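Local coordinates for glycoside Hydrolase (Bacteroides uniformis, PDB 5TA0), which probably hydrolyses agarose-type galactans in an intestinal symbiont's agarose pathway and holds neoagaro-oligosaccharide in a pocket of its alpha/beta barrel, at residues Gly571-Pro576 with Lys624-Gly629; His52-Glu57 with Gly82-Met87; Glu474-Tyr479 with Thr508-Tyr513. All coordinates share one frame; numbering follows the deposited sequence.

Contact 1: residues Gly571-Pro576 with Lys624-Gly629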
loop_
_atom_site.group_PDB
_atom_site.type_symbol
_atom_site.label_atom_id
_atom_site.label_comp_id
_atom_site.label_asym_id
_atom_site.label_seq_id
_atom_site.Cartn_x
_atom_site.Cartn_y
_atom_site.Cartn_z
ATOM N N GLY A 571 2.560 19.505 -21.431
ATOM C CA GLY A 571 2.838 20.789 -22.102
ATOM C C GLY A 571 2.650 22.005 -21.216
ATOM O O GLY A 571 3.104 23.103 -21.548
ATOM N N LEU A 572 1.977 21.832 -20.088
ATOM C CA LEU A 572 1.743 22.911 -19.158
ATOM C C LEU A 572 2.822 22.911 -18.087
ATOM O O LEU A 572 3.320 21.849 -17.678
ATOM C CB LEU A 572 0.366 22.800 -18.536
ATOM C CG LEU A 572 -0.820 22.884 -19.511
ATOM C CD1 LEU A 572 -2.156 22.691 -18.804
ATOM C CD2 LEU A 572 -0.807 24.226 -20.255
ATOM N N SER A 573 3.152 24.107 -17.608
ATOM C CA SER A 573 4.300 24.298 -16.719
ATOM C C SER A 573 4.124 23.567 -15.378
ATOM O O SER A 573 3.040 23.602 -14.782
ATOM C CB SER A 573 4.507 25.794 -16.461
ATOM O OG SER A 573 5.538 26.018 -15.516
ATOM N N LEU A 574 5.204 22.930 -14.928
ATOM C CA LEU A 574 5.297 22.393 -13.557
ATOM C C LEU A 574 6.293 23.225 -12.722
ATOM O O LEU A 574 6.823 22.759 -11.708
ATOM C CB LEU A 574 5.689 20.915 -13.601
ATOM C CG LEU A 574 4.738 20.008 -14.398
ATOM C CD1 LEU A 574 5.255 18.578 -14.334
ATOM C CD2 LEU A 574 3.284 20.086 -13.924
ATOM N N LEU A 575 6.521 24.473 -13.151
ATOM C CA LEU A 575 7.491 25.376 -12.539
ATOM C C LEU A 575 6.823 26.722 -12.259
ATOM O O LEU A 575 7.200 27.756 -12.844
ATOM C CB LEU A 575 8.711 25.548 -13.450
ATOM C CG LEU A 575 9.551 24.284 -13.650
ATOM C CD1 LEU A 575 10.540 24.511 -14.789
ATOM C CD2 LEU A 575 10.285 23.880 -12.381
ATOM N N PRO A 576 5.829 26.737 -11.355
ATOM C CA PRO A 576 5.246 28.002 -10.971
ATOM C C PRO A 576 6.249 28.860 -10.206
ATOM O O PRO A 576 7.244 28.352 -9.675
ATOM C CB PRO A 576 4.110 27.592 -10.036
ATOM C CG PRO A 576 4.535 26.290 -9.471
ATOM C CD PRO A 576 5.276 25.608 -10.572
ATOM N N LYS A 624 2.129 30.952 -8.759
ATOM C CA LYS A 624 1.683 31.645 -9.969
ATOM C C LYS A 624 2.244 30.951 -11.184
ATOM O O LYS A 624 3.451 30.869 -11.346
ATOM C CB LYS A 624 2.106 33.117 -9.964
ATOM C CG LYS A 624 1.528 33.898 -11.137
ATOM C CD LYS A 624 2.079 35.315 -11.198
ATOM C CE LYS A 624 1.554 36.164 -10.082
ATOM N NZ LYS A 624 1.880 37.590 -10.350
ATOM N N PHE A 625 1.347 30.473 -12.044
ATOM C CA PHE A 625 1.729 29.766 -13.256
ATOM C C PHE A 625 1.650 30.710 -14.453
ATOM O O PHE A 625 0.830 31.630 -14.439
ATOM C CB PHE A 625 0.785 28.583 -13.485
ATOM C CG PHE A 625 0.920 27.478 -12.455
ATOM C CD1 PHE A 625 1.716 26.364 -12.710
ATOM C CD2 PHE A 625 0.260 27.566 -11.238
ATOM C CE1 PHE A 625 1.829 25.336 -11.763
ATOM C CE2 PHE A 625 0.386 26.549 -10.285
ATOM C CZ PHE A 625 1.175 25.454 -10.553
ATOM N N PRO A 626 2.474 30.449 -15.486
ATOM C CA PRO A 626 2.481 31.288 -16.703
ATOM C C PRO A 626 1.393 30.926 -17.722
ATOM O O PRO A 626 1.218 31.651 -18.712
ATOM C CB PRO A 626 3.852 31.000 -17.295
ATOM C CG PRO A 626 4.123 29.578 -16.932
ATOM C CD PRO A 626 3.569 29.465 -15.526
ATOM N N ASP A 627 0.655 29.841 -17.485
ATOM C CA ASP A 627 -0.263 29.273 -18.472
ATOM C C ASP A 627 -1.562 28.794 -17.822
ATOM O O ASP A 627 -1.643 28.675 -16.587
ATOM C CB ASP A 627 0.422 28.158 -19.258
ATOM C CG ASP A 627 1.165 27.151 -18.368
ATOM O OD1 ASP A 627 1.094 27.253 -17.110
ATOM O OD2 ASP A 627 1.847 26.288 -18.933
ATOM N N ASN A 628 -2.592 28.599 -18.643
ATOM C CA ASN A 628 -3.925 28.228 -18.175
ATOM C C ASN A 628 -4.108 26.717 -18.126
ATOM O O ASN A 628 -3.593 26.008 -18.986
ATOM C CB ASN A 628 -5.007 28.776 -19.122
ATOM C CG ASN A 628 -5.106 30.281 -19.082
ATOM O OD1 ASN A 628 -5.233 30.878 -18.018
ATOM N ND2 ASN A 628 -5.064 30.908 -20.254
ATOM N N GLY A 629 -4.852 26.246 -17.120
ATOM C CA GLY A 629 -5.370 24.881 -17.134
ATOM C C GLY A 629 -4.872 24.042 -15.986
ATOM O O GLY A 629 -3.768 24.223 -15.477
HETATM O O HOH W 1 2.101 26.074 -21.672
#
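Pro-576 lies over one face of the Phe-625 ring. Its CB is 3.6 Å from the ring centroid and 9° off the normal, a well-centred CH-pi contact. CG of the proline follows, 3.6 Å from Phe-625 CZ. The proline ring and the phenylalanine lie alongside each other, their ends leading in one direction. At the edge of the ring, near its plane, Ser-573 O sits 3.7 Å from Phe-625 CE1. Further along, the Asp-627 carboxylate turns to the opposite backbone. Its CG stands between backbone N and carbonyl carbon (chi1 48°), and this brings OD2 to the N-H of Ser-573. Ser-573 N donates to the syn lone pair of Asp-627 OD2 at 2.9 Å, with an angle of 160° at the hydrogen. A water bonded to Gly-571 O also donates to this OD2, 2.8 Å from it. Both segments are loops crossing between the five-stranded and four-stranded sheets of the C-terminal beta domain. Arg-568, at the end of strand 558-568, ties them together: it forms a salt bridge with Asp-627 OD1 and bonds to Ser-573 O and Gly-629 O. Ser-573 OG accepts from Leu-575 N at 3.0 Å, an ST turn. The CB of Ser-573 packs 3.8 Å from Pro-626 CG. Leu-572 passes slantwise across the aspartate and sets its CD2 3.5 Å from Asn-628 O.

Contact 2: residues His52-Glu57 with Gly82-Met87. With AAL (3,6-anhydro-alpha-L-galactopyranose), chain C; GAL (beta-D-galactopyranose), chain B; EDO (1,2-ethanediol), chain J.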
loop_
_atom_site.group_PDB
_atom_site.type_symbol
_atom_site.label_atom_id
_atom_site.label_comp_id
_atom_site.label_asym_id
_atom_site.label_seq_id
_atom_site.Cartn_x
_atom_site.Cartn_y
_atom_site.Cartn_z
ATOM N N HIS A 52 -0.625 -12.060 0.623
ATOM C CA HIS A 52 -2.084 -12.231 0.564
ATOM C C HIS A 52 -2.406 -13.709 0.684
ATOM O O HIS A 52 -2.743 -14.365 -0.296
ATOM C CB HIS A 52 -2.598 -11.625 -0.747
ATOM C CG HIS A 52 -4.087 -11.468 -0.826
ATOM N ND1 HIS A 52 -4.972 -12.519 -0.709
ATOM C CD2 HIS A 52 -4.846 -10.362 -0.978
ATOM C CE1 HIS A 52 -6.210 -12.068 -0.815
ATOM N NE2 HIS A 52 -6.152 -10.769 -1.005
ATOM N N ALA A 53 -2.332 -14.236 1.904
ATOM C CA ALA A 53 -2.480 -15.658 2.203
ATOM C C ALA A 53 -3.044 -15.804 3.606
ATOM O O ALA A 53 -3.268 -14.825 4.300
ATOM C CB ALA A 53 -1.138 -16.374 2.069
ATOM N N THR A 54 -3.301 -17.037 3.987
ATOM C CA THR A 54 -3.661 -17.355 5.360
ATOM C C THR A 54 -2.808 -18.534 5.798
ATOM O O THR A 54 -2.270 -19.287 4.965
ATOM C CB THR A 54 -5.143 -17.756 5.505
ATOM O OG1 THR A 54 -5.411 -18.845 4.616
ATOM C CG2 THR A 54 -6.059 -16.591 5.187
ATOM N N ILE A 55 -2.689 -18.709 7.109
ATOM C CA ILE A 55 -1.934 -19.846 7.659
ATOM C C ILE A 55 -2.585 -21.206 7.434
ATOM O O ILE A 55 -1.890 -22.224 7.467
ATOM C CB ILE A 55 -1.609 -19.657 9.166
ATOM C CG1 ILE A 55 -2.875 -19.696 10.032
ATOM C CG2 ILE A 55 -0.817 -18.382 9.375
ATOM C CD1 ILE A 55 -2.594 -19.604 11.517
ATOM N N ASN A 56 -3.889 -21.220 7.144
ATOM C CA ASN A 56 -4.673 -22.463 7.102
ATOM C C ASN A 56 -5.095 -22.904 5.710
ATOM O O ASN A 56 -5.709 -23.945 5.566
ATOM C CB ASN A 56 -5.872 -22.431 8.061
ATOM C CG ASN A 56 -6.813 -21.280 7.797
ATOM O OD1 ASN A 56 -6.388 -20.136 7.616
ATOM N ND2 ASN A 56 -8.094 -21.567 7.798
ATOM N N GLU A 57 -4.779 -22.137 4.674
ATOM C CA GLU A 57 -5.126 -22.597 3.323
ATOM C C GLU A 57 -4.428 -23.972 3.123
ATOM O O GLU A 57 -3.290 -24.170 3.548
ATOM C CB GLU A 57 -4.820 -21.533 2.257
ATOM C CG GLU A 57 -3.428 -20.999 2.184
ATOM C CD GLU A 57 -3.261 -20.070 1.013
ATOM O OE1 GLU A 57 -3.077 -20.615 -0.085
ATOM O OE2 GLU A 57 -3.324 -18.830 1.186
ATOM N N GLY A 82 -2.518 -11.617 6.850
ATOM C CA GLY A 82 -2.879 -11.930 5.460
ATOM C C GLY A 82 -4.263 -11.384 5.157
ATOM O O GLY A 82 -4.763 -10.492 5.848
ATOM N N ARG A 83 -4.866 -11.906 4.107
ATOM C CA ARG A 83 -6.176 -11.451 3.639
ATOM C C ARG A 83 -6.867 -12.622 3.000
ATOM O O ARG A 83 -6.201 -13.480 2.392
ATOM C CB ARG A 83 -6.017 -10.298 2.631
ATOM C CG ARG A 83 -7.304 -9.704 2.065
ATOM C CD ARG A 83 -6.998 -8.353 1.452
ATOM N NE ARG A 83 -8.143 -7.615 0.908
ATOM C CZ ARG A 83 -8.553 -7.630 -0.358
ATOM N NH1 ARG A 83 -9.509 -6.797 -0.747
ATOM N NH2 ARG A 83 -8.004 -8.427 -1.245
ATOM N N GLU A 84 -8.193 -12.711 3.149
ATOM C CA GLU A 84 -8.927 -13.843 2.600
ATOM C C GLU A 84 -10.379 -13.478 2.346
ATOM O O GLU A 84 -11.066 -12.958 3.213
ATOM C CB GLU A 84 -8.845 -15.064 3.531
ATOM C CG GLU A 84 -8.765 -16.418 2.834
ATOM C CD GLU A 84 -10.067 -16.921 2.259
ATOM O OE1 GLU A 84 -10.039 -17.475 1.136
ATOM O OE2 GLU A 84 -11.115 -16.818 2.909
ATOM N N THR A 85 -10.841 -13.799 1.144
ATOM C CA THR A 85 -12.211 -13.525 0.704
ATOM C C THR A 85 -12.981 -14.756 0.267
ATOM O O THR A 85 -14.194 -14.711 0.090
ATOM C CB THR A 85 -12.244 -12.522 -0.453
ATOM O OG1 THR A 85 -11.803 -13.175 -1.648
ATOM C CG2 THR A 85 -11.396 -11.297 -0.173
ATOM N N GLY A 86 -12.309 -15.873 0.058
ATOM C CA GLY A 86 -12.953 -17.046 -0.509
ATOM C C GLY A 86 -13.844 -17.820 0.438
ATOM O O GLY A 86 -14.891 -18.319 0.013
ATOM N N MET A 87 -13.477 -17.928 1.714
ATOM C CA MET A 87 -14.308 -18.707 2.627
ATOM C C MET A 87 -15.654 -18.023 2.825
ATOM O O MET A 87 -16.716 -18.680 2.756
ATOM C CB MET A 87 -13.614 -18.913 3.969
ATOM C CG MET A 87 -14.426 -19.810 4.907
ATOM S SD MET A 87 -13.713 -20.161 6.523
ATOM C CE MET A 87 -12.513 -21.380 6.086
HETATM C C1 AAL C . -8.816 -10.617 -5.800
HETATM C C2 AAL C . -10.075 -10.650 -4.909
HETATM C C3 AAL C . -10.067 -11.833 -3.954
HETATM C C4 AAL C . -9.807 -13.106 -4.728
HETATM C C5 AAL C . -8.362 -12.911 -5.061
HETATM C C6 AAL C . -7.812 -12.410 -3.764
HETATM O O2 AAL C . -11.262 -10.754 -5.703
HETATM O O3 AAL C . -8.903 -11.733 -3.127
HETATM O O4 AAL C . -9.940 -14.233 -3.837
HETATM O O5 AAL C . -8.202 -11.885 -6.046
HETATM C C1 GAL B . -10.153 -15.468 -4.516
HETATM C C2 GAL B . -10.413 -16.518 -3.431
HETATM C C3 GAL B . -10.840 -17.867 -4.021
HETATM C C4 GAL B . -11.958 -17.665 -5.036
HETATM C C5 GAL B . -11.519 -16.636 -6.075
HETATM C C6 GAL B . -12.574 -16.373 -7.147
HETATM O O2 GAL B . -9.210 -16.654 -2.674
HETATM O O3 GAL B . -11.213 -18.780 -2.972
HETATM O O4 GAL B . -13.129 -17.155 -4.377
HETATM O O5 GAL B . -11.240 -15.384 -5.428
HETATM O O6 GAL B . -12.109 -15.372 -8.071
HETATM C C1 EDO J . -10.364 -18.393 6.340
HETATM O O1 EDO J . -9.505 -19.079 7.243
HETATM C C2 EDO J . -10.197 -16.908 6.538
HETATM O O2 EDO J . -10.825 -16.483 7.745
HETATM O O HOH W 2 -6.087 -15.239 0.327
#
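The His-52 ring has Arg-83 CB over one face, offset toward the rim and 3.8 Å from the ring centroid. At the ring's edge, in its plane, Arg-83 NH2 donates to His-52 NE2 at 3.0 Å, with an angle of 156° at the hydrogen. The histidine meets the guanidinium at its edge too, and the two planes stand 81° apart. One arginine therefore covers the ring with the root of its chain and grips the rim with its end. The extended chain from CG to NE makes this span possible. Glu-199 holds Arg-83 NE in a salt bridge, and Asn-202 bonds to NH1, which should fix the guanidinium's rotation. A water joins His-52 ND1 to Arg-83 O. Gly-82 follows a cis peptide, and its CA comes 3.1 Å from Ala-53 O; a side chain there would clash. Thr-54 CG2 rests 3.6 Å from Glu-84 CB. Beyond it, Glu-84 OE2 accepts a hydrogen bond from Met-87 N at 2.9 Å. His-52 CE1 lies 3.4 Å from C6 of a 3,6-anhydro-galactose unit. Segment 52-57 follows the first parallel strand of the alpha/beta barrel, and 82-87 runs from the end of the second into helix 86-94; these C-terminal strand ends line the glycan pocket.

Contact 3: residues Glu474-Tyr479 with Thr508-Tyr513; sequences EVRHLY and TCVICY
Glu-474 O accepts the N-H of Cys-512 at 2.8 Å, nearly straight at 172°. Glu-474 N answers with a bond to Cys-512 O. These are two rungs of an antiparallel pair of neighbouring strands in the beta-sandwich domain. The strand directions differ by 171°. Arg-476 with Val-510 and Leu-478 with Thr-508 are the other hydrogen-bonded pairs. Leu-478 N reaches Thr-508 O at 2.9 Å. Val-475 with Ile-511 and His-477 with Cys-509 are non-hydrogen-bonded pairs.

On the face of Glu-474, Arg-476 and Cys-512, the arginine makes the main side-chain contact. Its CG is anti to the carbonyl carbon (chi1 -51°), and the chain then runs extended to NE. Cys-512 SG sits over one face of the guanidinium, offset toward the rim and 3.6 Å from Arg-476 NE. In the guanidinium plane, Arg-476 NE makes a salt bridge to Glu-474 OE2 at 2.8 Å. NH2 adds a weak bond to the same oxygen and a salt bridge to Asp-419; NH1 bonds to the backbone oxygens of Leu-416 and Lys-418. A leucine in place of Arg-476 would probably leave Glu-474 and Asp-419 without this countercharge and Cys-512 SG without the flat group beneath it. Leu-478, Thr-508 and Val-510, on this face too, pack against Leu-416 of helix 411-416.

The face of Val-475, His-477 and Cys-509 turns to strand 500-503, where Phe-501 meets the His-477 ring edge-to-face. Tyr-479 CD1 lies over the centre of one face of that ring, 3.5 Å above its plane. His-477 NE2 bonds to Glu-504 N. At the ring's edge, in plane, His-477 CD2 approaches Thr-508 O at 3.6 Å.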
loop_
_atom_site.group_PDB
_atom_site.type_symbol
_atom_site.label_atom_id
_atom_site.label_comp_id
_atom_site.label_asym_id
_atom_site.label_seq_id
_atom_site.Cartn_x
_atom_site.Cartn_y
_atom_site.Cartn_z
ATOM N N GLU A 474 27.159 -6.798 4.535
ATOM C CA GLU A 474 26.510 -7.654 3.549
ATOM C C GLU A 474 25.687 -6.771 2.617
ATOM O O GLU A 474 24.811 -6.028 3.065
ATOM C CB GLU A 474 25.635 -8.713 4.209
ATOM C CG GLU A 474 24.826 -9.533 3.218
ATOM C CD GLU A 474 24.053 -10.666 3.841
ATOM O OE1 GLU A 474 24.666 -11.662 4.291
ATOM O OE2 GLU A 474 22.807 -10.622 3.817
ATOM N N VAL A 475 25.973 -6.866 1.319
ATOM C CA VAL A 475 25.222 -6.170 0.284
ATOM C C VAL A 475 24.242 -7.135 -0.335
ATOM O O VAL A 475 24.613 -8.240 -0.737
ATOM C CB VAL A 475 26.158 -5.655 -0.835
ATOM C CG1 VAL A 475 25.383 -5.002 -1.979
ATOM C CG2 VAL A 475 27.210 -4.714 -0.246
ATOM N N ARG A 476 22.988 -6.713 -0.431
ATOM C CA ARG A 476 21.943 -7.449 -1.153
ATOM C C ARG A 476 21.402 -6.533 -2.248
ATOM O O ARG A 476 21.025 -5.400 -1.971
ATOM C CB ARG A 476 20.811 -7.822 -0.212
ATOM C CG ARG A 476 21.226 -8.527 1.069
ATOM C CD ARG A 476 20.032 -8.681 1.975
ATOM N NE ARG A 476 20.385 -9.279 3.253
ATOM C CZ ARG A 476 19.521 -9.411 4.253
ATOM N NH1 ARG A 476 18.278 -8.972 4.123
ATOM N NH2 ARG A 476 19.902 -9.971 5.388
ATOM N N HIS A 477 21.429 -6.993 -3.506
ATOM C CA HIS A 477 21.086 -6.155 -4.652
ATOM C C HIS A 477 20.146 -6.953 -5.557
ATOM O O HIS A 477 20.522 -8.029 -6.068
ATOM C CB HIS A 477 22.373 -5.779 -5.400
ATOM C CG HIS A 477 22.210 -4.781 -6.502
ATOM N ND1 HIS A 477 23.148 -4.663 -7.509
ATOM C CD2 HIS A 477 21.261 -3.861 -6.771
ATOM C CE1 HIS A 477 22.793 -3.698 -8.332
ATOM N NE2 HIS A 477 21.649 -3.190 -7.909
ATOM N N LEU A 478 18.922 -6.435 -5.721
ATOM C CA LEU A 478 17.878 -7.061 -6.522
ATOM C C LEU A 478 17.672 -6.261 -7.795
ATOM O O LEU A 478 17.266 -5.105 -7.745
ATOM C CB LEU A 478 16.576 -7.162 -5.736
ATOM C CG LEU A 478 15.438 -7.868 -6.476
ATOM C CD1 LEU A 478 15.741 -9.327 -6.743
ATOM C CD2 LEU A 478 14.169 -7.737 -5.649
ATOM N N TYR A 479 17.978 -6.885 -8.946
ATOM C CA TYR A 479 17.946 -6.192 -10.237
ATOM C C TYR A 479 17.623 -7.178 -11.363
ATOM O O TYR A 479 17.607 -8.392 -11.156
ATOM C CB TYR A 479 19.318 -5.506 -10.502
ATOM C CG TYR A 479 20.496 -6.445 -10.599
ATOM C CD1 TYR A 479 21.181 -6.866 -9.457
ATOM C CD2 TYR A 479 20.908 -6.945 -11.841
ATOM C CE1 TYR A 479 22.263 -7.745 -9.539
ATOM C CE2 TYR A 479 21.983 -7.814 -11.935
ATOM C CZ TYR A 479 22.661 -8.211 -10.786
ATOM O OH TYR A 479 23.730 -9.091 -10.871
ATOM N N THR A 508 16.769 -2.342 -6.149
ATOM C CA THR A 508 16.830 -2.069 -4.708
ATOM C C THR A 508 18.064 -2.723 -4.149
ATOM O O THR A 508 18.410 -3.862 -4.551
ATOM C CB THR A 508 15.575 -2.634 -3.999
ATOM O OG1 THR A 508 14.402 -2.151 -4.643
ATOM C CG2 THR A 508 15.510 -2.229 -2.535
ATOM N N CYS A 509 18.732 -2.060 -3.201
ATOM C CA CYS A 509 19.706 -2.733 -2.377
ATOM C C CYS A 509 19.351 -2.597 -0.897
ATOM O O CYS A 509 18.762 -1.592 -0.478
ATOM C CB CYS A 509 21.136 -2.243 -2.614
ATOM S SG CYS A 509 21.435 -0.483 -2.315
ATOM N N VAL A 510 19.693 -3.635 -0.146
ATOM C CA VAL A 510 19.638 -3.619 1.322
ATOM C C VAL A 510 21.071 -3.899 1.774
ATOM O O VAL A 510 21.608 -4.996 1.502
ATOM C CB VAL A 510 18.651 -4.652 1.905
ATOM C CG1 VAL A 510 18.778 -4.743 3.430
ATOM C CG2 VAL A 510 17.220 -4.310 1.500
ATOM N N ILE A 511 21.664 -2.905 2.429
ATOM C CA ILE A 511 23.056 -2.994 2.909
ATOM C C ILE A 511 22.986 -3.223 4.402
ATOM O O ILE A 511 22.356 -2.454 5.132
ATOM C CB ILE A 511 23.823 -1.714 2.572
ATOM C CG1 ILE A 511 23.797 -1.435 1.060
ATOM C CG2 ILE A 511 25.271 -1.809 3.073
ATOM C CD1 ILE A 511 24.030 -0.009 0.674
ATOM N N CYS A 512 23.584 -4.319 4.853
ATOM C CA CYS A 512 23.525 -4.736 6.242
ATOM C C CYS A 512 24.893 -4.495 6.887
ATOM O O CYS A 512 25.858 -5.175 6.549
ATOM C CB CYS A 512 23.112 -6.209 6.349
ATOM S SG CYS A 512 21.669 -6.664 5.345
ATOM N N TYR A 513 24.963 -3.519 7.781
ATOM C CA TYR A 513 26.207 -3.240 8.534
ATOM C C TYR A 513 26.122 -3.974 9.848
ATOM O O TYR A 513 25.111 -3.875 10.539
ATOM C CB TYR A 513 26.376 -1.761 8.795
ATOM C CG TYR A 513 26.443 -0.885 7.560
ATOM C CD1 TYR A 513 27.654 -0.514 6.987
ATOM C CD2 TYR A 513 25.289 -0.427 6.947
ATOM C CE1 TYR A 513 27.721 0.294 5.866
ATOM C CE2 TYR A 513 25.341 0.373 5.818
ATOM C CZ TYR A 513 26.552 0.736 5.274
ATOM O OH TYR A 513 26.571 1.524 4.158
#

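How the contacts relate
From the N terminus, contact 2 comes first. It closes a short loop containing helix 69-76 and joins the C-terminal ends of the first two strands of the alpha/beta barrel. Contact 3 follows in the beta-sandwich domain. It closes a loop that holds strands 487-495 and 500-503 and no helix. Contact 1 comes last and closes the longest of the three loops, joining two crossings between the sheets of the C-terminal region. The loops run in series; none nests in or crosses another. The contacts do not touch. The nearest atoms of contacts 2 and 3 are about 17 Å apart, while the centres of contacts 1 and 2 are about 48 Å apart, on opposite sides of the chain's centre.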